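PDB 3TOY: mandelate racemase/muconate lactonizing enzyme family protein from Bradyrhizobium sp. ORS 278, which belongs to the enolase superfamily and holds calcium in its barrel domain in this crystal, but has no established precise function. Local coordinates for residues A[229-232]-A[233-237]; A[143-146]-A[147-150]; A[112-115]-A[116-119]; A[267-270]-A[271-275]. One frame throughout, in Å; residues are numbered along the deposited sequence.

Contact 1 (A[229-232]-A[233-237]). With P4C (O-acetaldehydyl-hexaethylene glycol), chain N.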
loop_
_atom_site.group_PDB
_atom_site.type_symbol
_atom_site.label_atom_id
_atom_site.label_comp_id
_atom_site.label_asym_id
_atom_site.label_seq_id
_atom_site.Cartn_x
_atom_site.Cartn_y
_atom_site.Cartn_z
ATOM N N ALA A 229 -3.783 11.198 -23.230
ATOM C CA ALA A 229 -3.080 12.298 -22.581
ATOM C C ALA A 229 -1.633 11.885 -22.339
ATOM O O ALA A 229 -0.696 12.616 -22.627
ATOM C CB ALA A 229 -3.765 12.672 -21.269
ATOM N N THR A 230 -1.438 10.692 -21.798
ATOM C CA THR A 230 -0.073 10.209 -21.586
ATOM C C THR A 230 0.772 10.193 -22.867
ATOM O O THR A 230 1.936 10.589 -22.853
ATOM C CB THR A 230 -0.088 8.805 -20.937
ATOM O OG1 THR A 230 -0.465 8.961 -19.565
ATOM C CG2 THR A 230 1.302 8.183 -20.967
ATOM N N ARG A 231 0.180 9.704 -23.945
ATOM C CA ARG A 231 0.840 9.634 -25.248
ATOM C C ARG A 231 1.214 11.039 -25.754
ATOM O O ARG A 231 2.340 11.279 -26.170
ATOM C CB ARG A 231 -0.075 8.941 -26.270
ATOM C CG ARG A 231 0.693 8.432 -27.488
ATOM C CD ARG A 231 -0.228 7.807 -28.548
ATOM N NE ARG A 231 -1.121 8.820 -29.095
ATOM C CZ ARG A 231 -0.838 9.546 -30.180
ATOM N NH1 ARG A 231 0.297 9.336 -30.832
ATOM N NH2 ARG A 231 -1.684 10.479 -30.599
ATOM N N ARG A 232 0.266 11.971 -25.709
ATOM C CA ARG A 232 0.558 13.324 -26.212
ATOM C C ARG A 232 1.589 14.037 -25.356
ATOM O O ARG A 232 2.478 14.723 -25.882
ATOM C CB ARG A 232 -0.706 14.175 -26.263
ATOM C CG ARG A 232 -1.774 13.580 -27.190
ATOM C CD ARG A 232 -2.698 14.645 -27.790
ATOM N NE ARG A 232 -3.732 14.019 -28.616
ATOM C CZ ARG A 232 -4.642 14.678 -29.325
ATOM N NH1 ARG A 232 -4.641 16.007 -29.351
ATOM N NH2 ARG A 232 -5.555 14.008 -30.022
ATOM N N ILE A 233 1.447 13.916 -24.037
ATOM C CA ILE A 233 2.372 14.595 -23.131
ATOM C C ILE A 233 3.818 14.166 -23.363
ATOM O O ILE A 233 4.722 15.001 -23.387
ATOM C CB ILE A 233 1.964 14.416 -21.635
ATOM C CG1 ILE A 233 0.618 15.117 -21.386
ATOM C CG2 ILE A 233 3.084 14.942 -20.719
ATOM C CD1 ILE A 233 -0.001 14.817 -19.973
ATOM N N ALA A 234 4.048 12.872 -23.573
ATOM C CA ALA A 234 5.420 12.405 -23.802
ATOM C C ALA A 234 6.019 13.032 -25.068
ATOM O O ALA A 234 7.223 13.311 -25.150
ATOM C CB ALA A 234 5.466 10.906 -23.897
ATOM N N ARG A 235 5.173 13.243 -26.055
ATOM C CA ARG A 235 5.641 13.750 -27.337
ATOM C C ARG A 235 5.860 15.260 -27.269
ATOM O O ARG A 235 6.550 15.837 -28.113
ATOM C CB ARG A 235 4.628 13.386 -28.424
ATOM C CG ARG A 235 4.503 11.873 -28.603
ATOM C CD ARG A 235 5.534 11.336 -29.608
ATOM N NE ARG A 235 5.223 11.826 -30.950
ATOM C CZ ARG A 235 4.457 11.179 -31.829
ATOM N NH1 ARG A 235 3.938 9.992 -31.521
ATOM N NH2 ARG A 235 4.205 11.719 -33.020
ATOM N N LEU A 236 5.266 15.902 -26.269
ATOM C CA LEU A 236 5.400 17.357 -26.112
ATOM C C LEU A 236 6.473 17.766 -25.098
ATOM O O LEU A 236 6.734 18.965 -24.888
ATOM C CB LEU A 236 4.072 17.970 -25.668
ATOM C CG LEU A 236 2.930 17.890 -26.679
ATOM C CD1 LEU A 236 1.589 18.236 -26.029
ATOM C CD2 LEU A 236 3.236 18.817 -27.863
ATOM N N ALA A 237 7.087 16.792 -24.450
ATOM C CA ALA A 237 8.025 17.113 -23.366
ATOM C C ALA A 237 9.295 17.866 -23.830
ATOM O O ALA A 237 10.009 18.442 -23.017
ATOM C CB ALA A 237 8.384 15.857 -22.598
HETATM O O1 P4C N . -6.715 6.427 -25.845
HETATM C C2 P4C N . -7.429 5.517 -26.698
HETATM C C3 P4C N . -7.937 6.291 -27.908
HETATM O O4 P4C N . -9.344 6.131 -27.976
HETATM C C5 P4C N . -9.959 7.098 -28.817
HETATM C C6 P4C N . -10.746 6.349 -29.881
HETATM O O7 P4C N . -9.839 5.868 -30.875
HETATM C C8 P4C N . -10.525 5.091 -31.861
HETATM C C9 P4C N . -9.531 4.565 -32.875
HETATM O O10 P4C N . -9.034 5.686 -33.593
HETATM C C11 P4C N . -8.219 5.268 -34.678
HETATM C C12 P4C N . -7.518 6.488 -35.244
HETATM O O13 P4C N . -6.939 7.225 -34.170
HETATM C C14 P4C N . -6.126 8.302 -34.640
HETATM C C15 P4C N . -5.328 8.851 -33.466
HETATM O O16 P4C N . -4.299 7.920 -33.148
HETATM C C17 P4C N . -3.834 8.022 -31.805
HETATM C C18 P4C N . -2.883 6.858 -31.545
HETATM O O19 P4C N . -1.720 6.986 -32.363
HETATM C C20 P4C N . -0.846 5.861 -32.270
HETATM C C21 P4C N . 0.290 5.981 -33.284
HETATM O O22 P4C N . -0.198 5.785 -34.616
#

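Contact 2 (A[143-146]-A[147-150]). With P4C (O-acetaldehydyl-hexaethylene glycol), chain H.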
loop_
_atom_site.group_PDB
_atom_site.type_symbol
_atom_site.label_atom_id
_atom_site.label_comp_id
_atom_site.label_asym_id
_atom_site.label_seq_id
_atom_site.Cartn_x
_atom_site.Cartn_y
_atom_site.Cartn_z
ATOM N N GLY A 143 -12.676 50.256 4.551
ATOM C CA GLY A 143 -11.866 51.108 3.679
ATOM C C GLY A 143 -10.519 50.484 3.345
ATOM O O GLY A 143 -9.514 51.191 3.186
ATOM N N LYS A 144 -10.503 49.157 3.219
ATOM C CA LYS A 144 -9.267 48.421 2.959
ATOM C C LYS A 144 -9.516 47.382 1.892
ATOM O O LYS A 144 -10.636 46.916 1.735
ATOM C CB LYS A 144 -8.787 47.717 4.215
ATOM C CG LYS A 144 -8.189 48.640 5.239
ATOM C CD LYS A 144 -8.164 47.970 6.602
ATOM C CE LYS A 144 -7.295 48.762 7.562
ATOM N NZ LYS A 144 -7.406 48.193 8.919
ATOM N N PRO A 145 -8.468 47.039 1.136
ATOM C CA PRO A 145 -8.579 45.912 0.213
ATOM C C PRO A 145 -8.781 44.609 1.007
ATOM O O PRO A 145 -8.268 44.465 2.123
ATOM C CB PRO A 145 -7.221 45.895 -0.502
ATOM C CG PRO A 145 -6.279 46.644 0.388
ATOM C CD PRO A 145 -7.145 47.682 1.096
ATOM N N VAL A 146 -9.510 43.663 0.439
ATOM C CA VAL A 146 -9.694 42.375 1.132
ATOM C C VAL A 146 -8.353 41.757 1.544
ATOM O O VAL A 146 -8.243 41.201 2.637
ATOM C CB VAL A 146 -10.496 41.371 0.286
ATOM C CG1 VAL A 146 -10.478 39.956 0.934
ATOM C CG2 VAL A 146 -11.938 41.868 0.100
ATOM N N VAL A 147 -7.336 41.842 0.685
ATOM C CA VAL A 147 -6.034 41.227 1.026
ATOM C C VAL A 147 -5.492 41.703 2.377
ATOM O O VAL A 147 -4.968 40.914 3.151
ATOM C CB VAL A 147 -4.978 41.386 -0.106
ATOM C CG1 VAL A 147 -4.662 42.856 -0.349
ATOM C CG2 VAL A 147 -3.667 40.591 0.214
ATOM N N GLU A 148 -5.626 42.997 2.693
ATOM C CA GLU A 148 -5.219 43.469 4.033
ATOM C C GLU A 148 -6.092 42.932 5.160
ATOM O O GLU A 148 -5.591 42.674 6.263
ATOM C CB GLU A 148 -5.171 45.010 4.082
ATOM C CG GLU A 148 -4.019 45.539 3.248
ATOM C CD GLU A 148 -4.030 47.055 3.109
ATOM O OE1 GLU A 148 -4.838 47.723 3.806
ATOM O OE2 GLU A 148 -3.222 47.564 2.301
ATOM N N LEU A 149 -7.382 42.737 4.904
ATOM C CA LEU A 149 -8.234 42.145 5.920
ATOM C C LEU A 149 -7.721 40.742 6.267
ATOM O O LEU A 149 -7.791 40.313 7.418
ATOM C CB LEU A 149 -9.668 42.031 5.420
ATOM C CG LEU A 149 -10.454 43.318 5.174
ATOM C CD1 LEU A 149 -11.902 42.944 4.988
ATOM C CD2 LEU A 149 -10.280 44.275 6.344
ATOM N N LEU A 150 -7.190 40.056 5.254
ATOM C CA LEU A 150 -6.719 38.672 5.396
ATOM C C LEU A 150 -5.310 38.552 5.998
ATOM O O LEU A 150 -4.756 37.439 6.098
ATOM C CB LEU A 150 -6.787 37.975 4.032
ATOM C CG LEU A 150 -8.192 37.923 3.419
ATOM C CD1 LEU A 150 -8.164 37.320 2.004
ATOM C CD2 LEU A 150 -9.182 37.189 4.340
HETATM O O1 P4C H . -4.770 29.337 5.424
HETATM C C2 P4C H . -5.022 30.437 4.537
HETATM C C3 P4C H . -4.255 31.683 4.972
HETATM O O4 P4C H . -5.033 32.458 5.891
HETATM C C5 P4C H . -4.819 33.870 5.726
HETATM C C6 P4C H . -5.530 34.686 6.804
HETATM O O7 P4C H . -6.933 34.731 6.553
HETATM C C8 P4C H . -7.751 35.067 7.679
HETATM C C9 P4C H . -9.197 34.706 7.337
HETATM O O10 P4C H . -9.617 33.579 8.115
HETATM C C11 P4C H . -10.736 32.887 7.560
HETATM C C12 P4C H . -10.926 31.565 8.301
HETATM O O13 P4C H . -9.957 30.595 7.886
HETATM C C14 P4C H . -10.300 29.279 8.338
HETATM C C15 P4C H . -9.128 28.330 8.101
HETATM O O16 P4C H . -9.206 27.777 6.785
#

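Contact 3 (A[112-115]-A[116-119])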
loop_
_atom_site.group_PDB
_atom_site.type_symbol
_atom_site.label_atom_id
_atom_site.label_comp_id
_atom_site.label_asym_id
_atom_site.label_seq_id
_atom_site.Cartn_x
_atom_site.Cartn_y
_atom_site.Cartn_z
ATOM N N ALA A 112 -25.529 24.092 5.248
ATOM C CA ALA A 112 -26.641 23.327 5.817
ATOM C C ALA A 112 -27.877 23.418 4.930
ATOM O O ALA A 112 -28.629 22.459 4.779
ATOM C CB ALA A 112 -26.963 23.815 7.207
ATOM N N LYS A 113 -28.084 24.581 4.341
ATOM C CA LYS A 113 -29.277 24.824 3.539
ATOM C C LYS A 113 -29.337 23.921 2.304
ATOM O O LYS A 113 -30.401 23.453 1.922
ATOM C CB LYS A 113 -29.326 26.307 3.133
ATOM C CG LYS A 113 -30.406 26.674 2.124
ATOM C CD LYS A 113 -30.580 28.202 2.100
ATOM C CE LYS A 113 -31.417 28.667 0.905
ATOM N NZ LYS A 113 -32.818 28.155 0.970
ATOM N N PHE A 114 -28.188 23.669 1.688
ATOM C CA PHE A 114 -28.147 22.911 0.455
ATOM C C PHE A 114 -27.564 21.515 0.623
ATOM O O PHE A 114 -27.262 20.850 -0.362
ATOM C CB PHE A 114 -27.353 23.660 -0.604
ATOM C CG PHE A 114 -28.040 24.883 -1.094
ATOM C CD1 PHE A 114 -29.192 24.774 -1.875
ATOM C CD2 PHE A 114 -27.565 26.140 -0.760
ATOM C CE1 PHE A 114 -29.849 25.910 -2.338
ATOM C CE2 PHE A 114 -28.225 27.298 -1.224
ATOM C CZ PHE A 114 -29.370 27.174 -2.005
ATOM N N ARG A 115 -27.462 21.052 1.860
ATOM C CA ARG A 115 -26.804 19.749 2.106
ATOM C C ARG A 115 -27.500 18.616 1.357
ATOM O O ARG A 115 -26.855 17.754 0.770
ATOM C CB ARG A 115 -26.779 19.431 3.595
ATOM C CG ARG A 115 -25.852 18.259 3.958
ATOM C CD ARG A 115 -24.468 18.745 4.430
ATOM N NE ARG A 115 -23.688 19.576 3.499
ATOM C CZ ARG A 115 -23.003 19.123 2.446
ATOM N NH1 ARG A 115 -23.034 17.836 2.098
ATOM N NH2 ARG A 115 -22.267 19.962 1.724
ATOM N N LEU A 116 -28.830 18.598 1.370
ATOM C CA LEU A 116 -29.548 17.518 0.709
ATOM C C LEU A 116 -29.638 17.693 -0.801
ATOM O O LEU A 116 -29.290 16.784 -1.560
ATOM C CB LEU A 116 -30.955 17.363 1.317
ATOM C CG LEU A 116 -31.069 16.416 2.527
ATOM C CD1 LEU A 116 -29.987 16.621 3.563
ATOM C CD2 LEU A 116 -32.448 16.528 3.165
ATOM N N LEU A 117 -30.113 18.854 -1.260
ATOM C CA LEU A 117 -30.183 19.076 -2.700
ATOM C C LEU A 117 -28.803 18.910 -3.354
ATOM O O LEU A 117 -28.702 18.346 -4.442
ATOM C CB LEU A 117 -30.718 20.490 -3.015
ATOM C CG LEU A 117 -30.609 20.924 -4.472
ATOM C CD1 LEU A 117 -31.520 20.108 -5.382
ATOM C CD2 LEU A 117 -30.943 22.418 -4.585
ATOM N N GLY A 118 -27.774 19.449 -2.695
ATOM C CA GLY A 118 -26.397 19.451 -3.230
ATOM C C GLY A 118 -25.947 20.860 -3.610
ATOM O O GLY A 118 -26.719 21.612 -4.211
ATOM N N TRP A 119 -24.722 21.252 -3.253
ATOM C CA TRP A 119 -24.236 22.561 -3.694
ATOM C C TRP A 119 -23.172 22.533 -4.789
ATOM O O TRP A 119 -22.624 23.569 -5.163
ATOM C CB TRP A 119 -23.841 23.461 -2.516
ATOM C CG TRP A 119 -22.621 23.043 -1.706
ATOM C CD1 TRP A 119 -21.848 21.901 -1.856
ATOM C CD2 TRP A 119 -22.046 23.775 -0.617
ATOM N NE1 TRP A 119 -20.833 21.900 -0.912
ATOM C CE2 TRP A 119 -20.936 23.033 -0.143
ATOM C CE3 TRP A 119 -22.370 24.987 0.012
ATOM C CZ2 TRP A 119 -20.152 23.469 0.927
ATOM C CZ3 TRP A 119 -21.587 25.425 1.064
ATOM C CH2 TRP A 119 -20.488 24.668 1.512
HETATM O O HOH W 1 -30.374 20.608 3.285
HETATM O O HOH W 2 -31.130 20.924 0.594
HETATM O O HOH W 3 -24.158 19.829 -1.021
#

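Contact 4 (A[267-270]-A[271-275]). With CA (calcium ion), chain E.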
loop_
_atom_site.group_PDB
_atom_site.type_symbol
_atom_site.label_atom_id
_atom_site.label_comp_id
_atom_site.label_asym_id
_atom_site.label_seq_id
_atom_site.Cartn_x
_atom_site.Cartn_y
_atom_site.Cartn_z
ATOM N N ILE A 267 1.256 18.306 -13.953
ATOM C CA ILE A 267 -0.162 18.288 -14.290
ATOM C C ILE A 267 -0.873 19.324 -13.436
ATOM O O ILE A 267 -0.723 19.331 -12.214
ATOM C CB ILE A 267 -0.757 16.901 -13.982
ATOM C CG1 ILE A 267 -0.072 15.847 -14.852
ATOM C CG2 ILE A 267 -2.262 16.881 -14.224
ATOM C CD1 ILE A 267 -0.159 16.138 -16.413
ATOM N N GLN A 268 -1.624 20.207 -14.097
ATOM C CA GLN A 268 -2.399 21.275 -13.453
ATOM C C GLN A 268 -3.898 20.945 -13.591
ATOM O O GLN A 268 -4.343 20.455 -14.634
ATOM C CB GLN A 268 -2.104 22.609 -14.183
ATOM C CG GLN A 268 -2.942 23.808 -13.755
ATOM C CD GLN A 268 -2.619 24.259 -12.344
ATOM O OE1 GLN A 268 -3.041 23.617 -11.379
ATOM N NE2 GLN A 268 -1.856 25.375 -12.208
ATOM N N ALA A 269 -4.663 21.209 -12.536
ATOM C CA ALA A 269 -6.105 20.940 -12.559
ATOM C C ALA A 269 -6.762 21.710 -11.444
ATOM O O ALA A 269 -6.091 22.376 -10.680
ATOM C CB ALA A 269 -6.402 19.424 -12.430
ATOM N N GLY A 270 -8.079 21.615 -11.331
ATOM C CA GLY A 270 -8.737 22.195 -10.149
ATOM C C GLY A 270 -9.763 23.285 -10.421
ATOM O O GLY A 270 -10.586 23.598 -9.553
ATOM N N GLU A 271 -9.764 23.834 -11.627
ATOM C CA GLU A 271 -10.669 24.973 -11.879
ATOM C C GLU A 271 -12.123 24.543 -11.881
ATOM O O GLU A 271 -13.018 25.383 -11.833
ATOM C CB GLU A 271 -10.340 25.647 -13.212
ATOM C CG GLU A 271 -10.841 24.889 -14.454
ATOM C CD GLU A 271 -10.129 25.362 -15.711
ATOM O OE1 GLU A 271 -8.888 25.384 -15.713
ATOM O OE2 GLU A 271 -10.803 25.705 -16.701
ATOM N N ASN A 272 -12.373 23.234 -11.957
ATOM C CA ASN A 272 -13.737 22.745 -11.966
ATOM C C ASN A 272 -14.162 21.907 -10.749
ATOM O O ASN A 272 -15.296 21.393 -10.717
ATOM C CB ASN A 272 -14.026 22.014 -13.296
ATOM C CG ASN A 272 -14.027 22.972 -14.461
ATOM O OD1 ASN A 272 -14.667 24.009 -14.371
ATOM N ND2 ASN A 272 -13.267 22.679 -15.514
ATOM N N TRP A 273 -13.291 21.804 -9.741
ATOM C CA TRP A 273 -13.607 21.053 -8.537
ATOM C C TRP A 273 -14.396 21.907 -7.539
ATOM O O TRP A 273 -14.264 23.149 -7.493
ATOM C CB TRP A 273 -12.346 20.471 -7.874
ATOM C CG TRP A 273 -11.558 19.567 -8.790
ATOM C CD1 TRP A 273 -12.048 18.849 -9.843
ATOM C CD2 TRP A 273 -10.158 19.253 -8.706
ATOM N NE1 TRP A 273 -11.025 18.130 -10.439
ATOM C CE2 TRP A 273 -9.865 18.356 -9.752
ATOM C CE3 TRP A 273 -9.119 19.646 -7.844
ATOM C CZ2 TRP A 273 -8.578 17.867 -9.987
ATOM C CZ3 TRP A 273 -7.813 19.148 -8.082
ATOM C CH2 TRP A 273 -7.570 18.277 -9.139
ATOM N N TRP A 274 -15.208 21.240 -6.741
ATOM C CA TRP A 274 -16.206 21.922 -5.894
ATOM C C TRP A 274 -15.804 21.963 -4.427
ATOM O O TRP A 274 -15.754 20.919 -3.777
ATOM C CB TRP A 274 -17.586 21.227 -6.051
ATOM C CG TRP A 274 -18.093 21.334 -7.453
ATOM C CD1 TRP A 274 -18.097 20.366 -8.409
ATOM C CD2 TRP A 274 -18.626 22.526 -8.074
ATOM N NE1 TRP A 274 -18.599 20.880 -9.596
ATOM C CE2 TRP A 274 -18.949 22.197 -9.400
ATOM C CE3 TRP A 274 -18.859 23.835 -7.619
ATOM C CZ2 TRP A 274 -19.484 23.132 -10.299
ATOM C CZ3 TRP A 274 -19.408 24.777 -8.512
ATOM C CH2 TRP A 274 -19.715 24.411 -9.829
ATOM N N PHE A 275 -15.562 23.173 -3.912
ATOM C CA PHE A 275 -15.427 23.435 -2.478
ATOM C C PHE A 275 -14.208 22.777 -1.844
ATOM O O PHE A 275 -13.503 22.012 -2.509
ATOM C CB PHE A 275 -16.706 23.052 -1.726
ATOM C CG PHE A 275 -17.856 23.969 -2.045
ATOM C CD1 PHE A 275 -17.973 25.184 -1.400
ATOM C CD2 PHE A 275 -18.772 23.620 -3.031
ATOM C CE1 PHE A 275 -19.030 26.062 -1.709
ATOM C CE2 PHE A 275 -19.819 24.471 -3.360
ATOM C CZ PHE A 275 -19.940 25.693 -2.695
HETATM CA CA CA E . -8.541 25.944 -18.037
HETATM O O HOH W 4 -12.379 25.245 -8.173
HETATM O O HOH W 5 -10.550 20.738 -12.401
HETATM O O HOH W 6 -8.815 23.708 -18.317
HETATM O O HOH W 7 -8.341 28.389 -18.047
#

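Contact 1 (A[229-232]-A[233-237])
Arg231 lays its side chain alongside that of Arg235, one helical turn further on, and both point the same way. Their NH1 atoms come within 3.8 Å of each other, a meeting of like charges. The two guanidinium planes are turned 81° apart. Glu228 OE2 takes salt bridges from both Arg231 and Arg232, which probably eases the crowding of positive charge. Arg235 has a long, weak ion pair with Asp240 of a neighbouring subunit. The Arg231 chain leaves with CG anti to the backbone N (chi1 -161°) and bends at chi3. One face of its guanidinium then lies under the o-acetaldehydyl-hexaethylene glycol, whose O19 sits over the centre of the group, 3.5 Å from CZ of Arg231. The stretch belongs to helix 226-236, the helix of a beta-alpha-beta unit with strands 215-219 and 243-245. Ile233 N donates to Ala229 O at 2.9 Å, and the bond is nearly straight. CG1 of Ile233 folds back to 3.1 Å from the same Ala229 O. Towards the C-terminal end the bonding weakens: Arg232 O takes weak bonds from both Arg235 N and Leu236 N. CG of Leu236 lies 3.3 Å from that Arg232 O. The Arg232 chain runs extended from CG to NE and makes a further salt bridge to Asp199 of helix 196-210.

Contact 2 (A[143-146]-A[147-150])
Val146 and Leu150 pack side by side, pointing the same way, with Val146 CG1 3.7 Å from Leu150 CD1. This is the tight, buried half of the contact. Leu150 N donates to Val146 O at 3.0 Å, nearly in line with the carbonyl. Val146 turns CG1 anti to its own backbone N (chi1 171°), which brings this methyl to Leu150. Val147 instead puts CG1 against Pro145 CB at 4.0 Å.

The other half is more exposed. Glu148 still packs closely on the Pro145 ring, crossing it at a slant with CD 3.6 Å from Pro145 CG. The loose part is the Lys144 end. Its chain crosses Glu148 at about a right angle, but Lys144 NZ stays 5.7 Å from Glu148 OE1. The charged ends therefore do not touch.

Pro145 is the N-cap residue of the short helix 146-149. Its carbonyl takes weak bonds from Glu148 N and Leu149 N. Gly143, two residues earlier, ends helix 122-142 in a Schellman motif. Val147 N bonds to His329 ND1 of helix 324-330, and Glu148 packs on Thr26 of a neighbouring subunit. Leu150 also lines a pocket occupied here by o-acetaldehydyl-hexaethylene glycol, with CD2 3.9 Å from C9 of that ligand.

The buried half is thus held by apolar contact and one sound backbone bond, while Lys144 and Glu148 probably add no more than a mild, partly screened attraction.

Contact 3 (A[112-115]-A[116-119])
Phe114 O takes a bond from Gly118 N at 2.8 Å, 23° out of the carbonyl plane, and water 3 may add a weak one. Water 3 in turn accepts from Trp119 N at 2.7 Å. The stretch is the exit from helix 103-113, where Phe114 is the first residue to leave helical angles. Two more waters bridge the turn: water 1 links Ala112 O to Leu116 N, and water 2 links Lys113 O to Leu117 N. They stand in for direct bonds between residues four apart. Gly118 takes a positive phi of 111°, and here the chain turns towards Trp119.

The side chains divide between two sides. Phe114 and Leu117 lie side by side, with Leu117 CD2 at the edge of the phenyl ring, 4.0 Å from Phe114 CD1. CB of Phe114 also meets CB of Trp119. On the other side Arg115 crosses Trp119 obliquely. Its guanidinium stands perpendicular to the indole, and NH2 of Arg115 comes over one face, offset toward the rim, 3.6 Å from Trp119 NE1. The Arg115 chain bends at chi2 and chi3 to get there. Its CZ is 5.2 Å from the centroid of the five-membered ring, at most a weak cation-pi attraction.

Asp111 forms a salt bridge to Arg115 NH2, and Glu251 of a neighbouring subunit forms one to NH1. Charge pairing, rather than the indole, therefore probably holds the guanidinium, and it ties this helix exit to the neighbouring subunit.

Contact 4 (A[267-270]-A[271-275])
Trp273 lays one face of its indole over Gly270. CA of Gly270 stands 3.6 Å from the centroid of the six-membered ring, 20° off the ring normal, a CH-pi contact. CB of Ala269 touches the far end of the indole, 3.6 Å from Trp273 CZ2. Water 5 sits over the same face, accepting from Gly270 N and Asn272 N. Gly270 has a positive phi of 120° and rests directly against the indole with no side chain between. Trp273 NE1 bonds to Gln250 O.

A type I beta turn runs from Gly270 to Trp273. Trp273 N donates to Gly270 O at 3.3 Å, from well above the carbonyl plane. Water 4 donates to that Gly270 O and to Trp273 O.

Glu271 sends its carboxylate to the calcium ion. CG lies between the backbone N and the carbonyl carbon (chi1 77°), and the chain then runs extended. Both oxygens bind: Glu271 OE1 is 2.4 Å from the calcium and OE2 is 2.6 Å from it. Waters 6 and 7 are also ligands, and Asp219 and Glu245 bind the same ion. Three carboxylates at one metal from successive barrel strands, or just beyond them, are a hallmark of the enolase superfamily.

Strand 267-269 runs parallel between strands 243-245 and 290-291. The indole packs on Leu253 of helix 253-262 and meets Phe279 of helix 275-285 edge-to-face.

From the N terminus the order is contact 3, contact 2, contact 1, contact 4. Each is a local turn of chain; they follow in series, and none nests or crosses. Contact 3 closes the exit of helix 103-113, and contact 2 the short link between helices 122-142 and 146-149. Both belong to the N-terminal domain, with nearest atoms about 17 Å apart. Contacts 1 and 4 lie in the barrel domain, one on helix 226-236 and one running from strand 267-269 into the loop after it. They touch through Ile233 and Ile267. Trp119 stacks on Phe275, so contacts 3 and 4 tie the N-terminal domain to the barrel domain. Both also reach a neighbouring subunit.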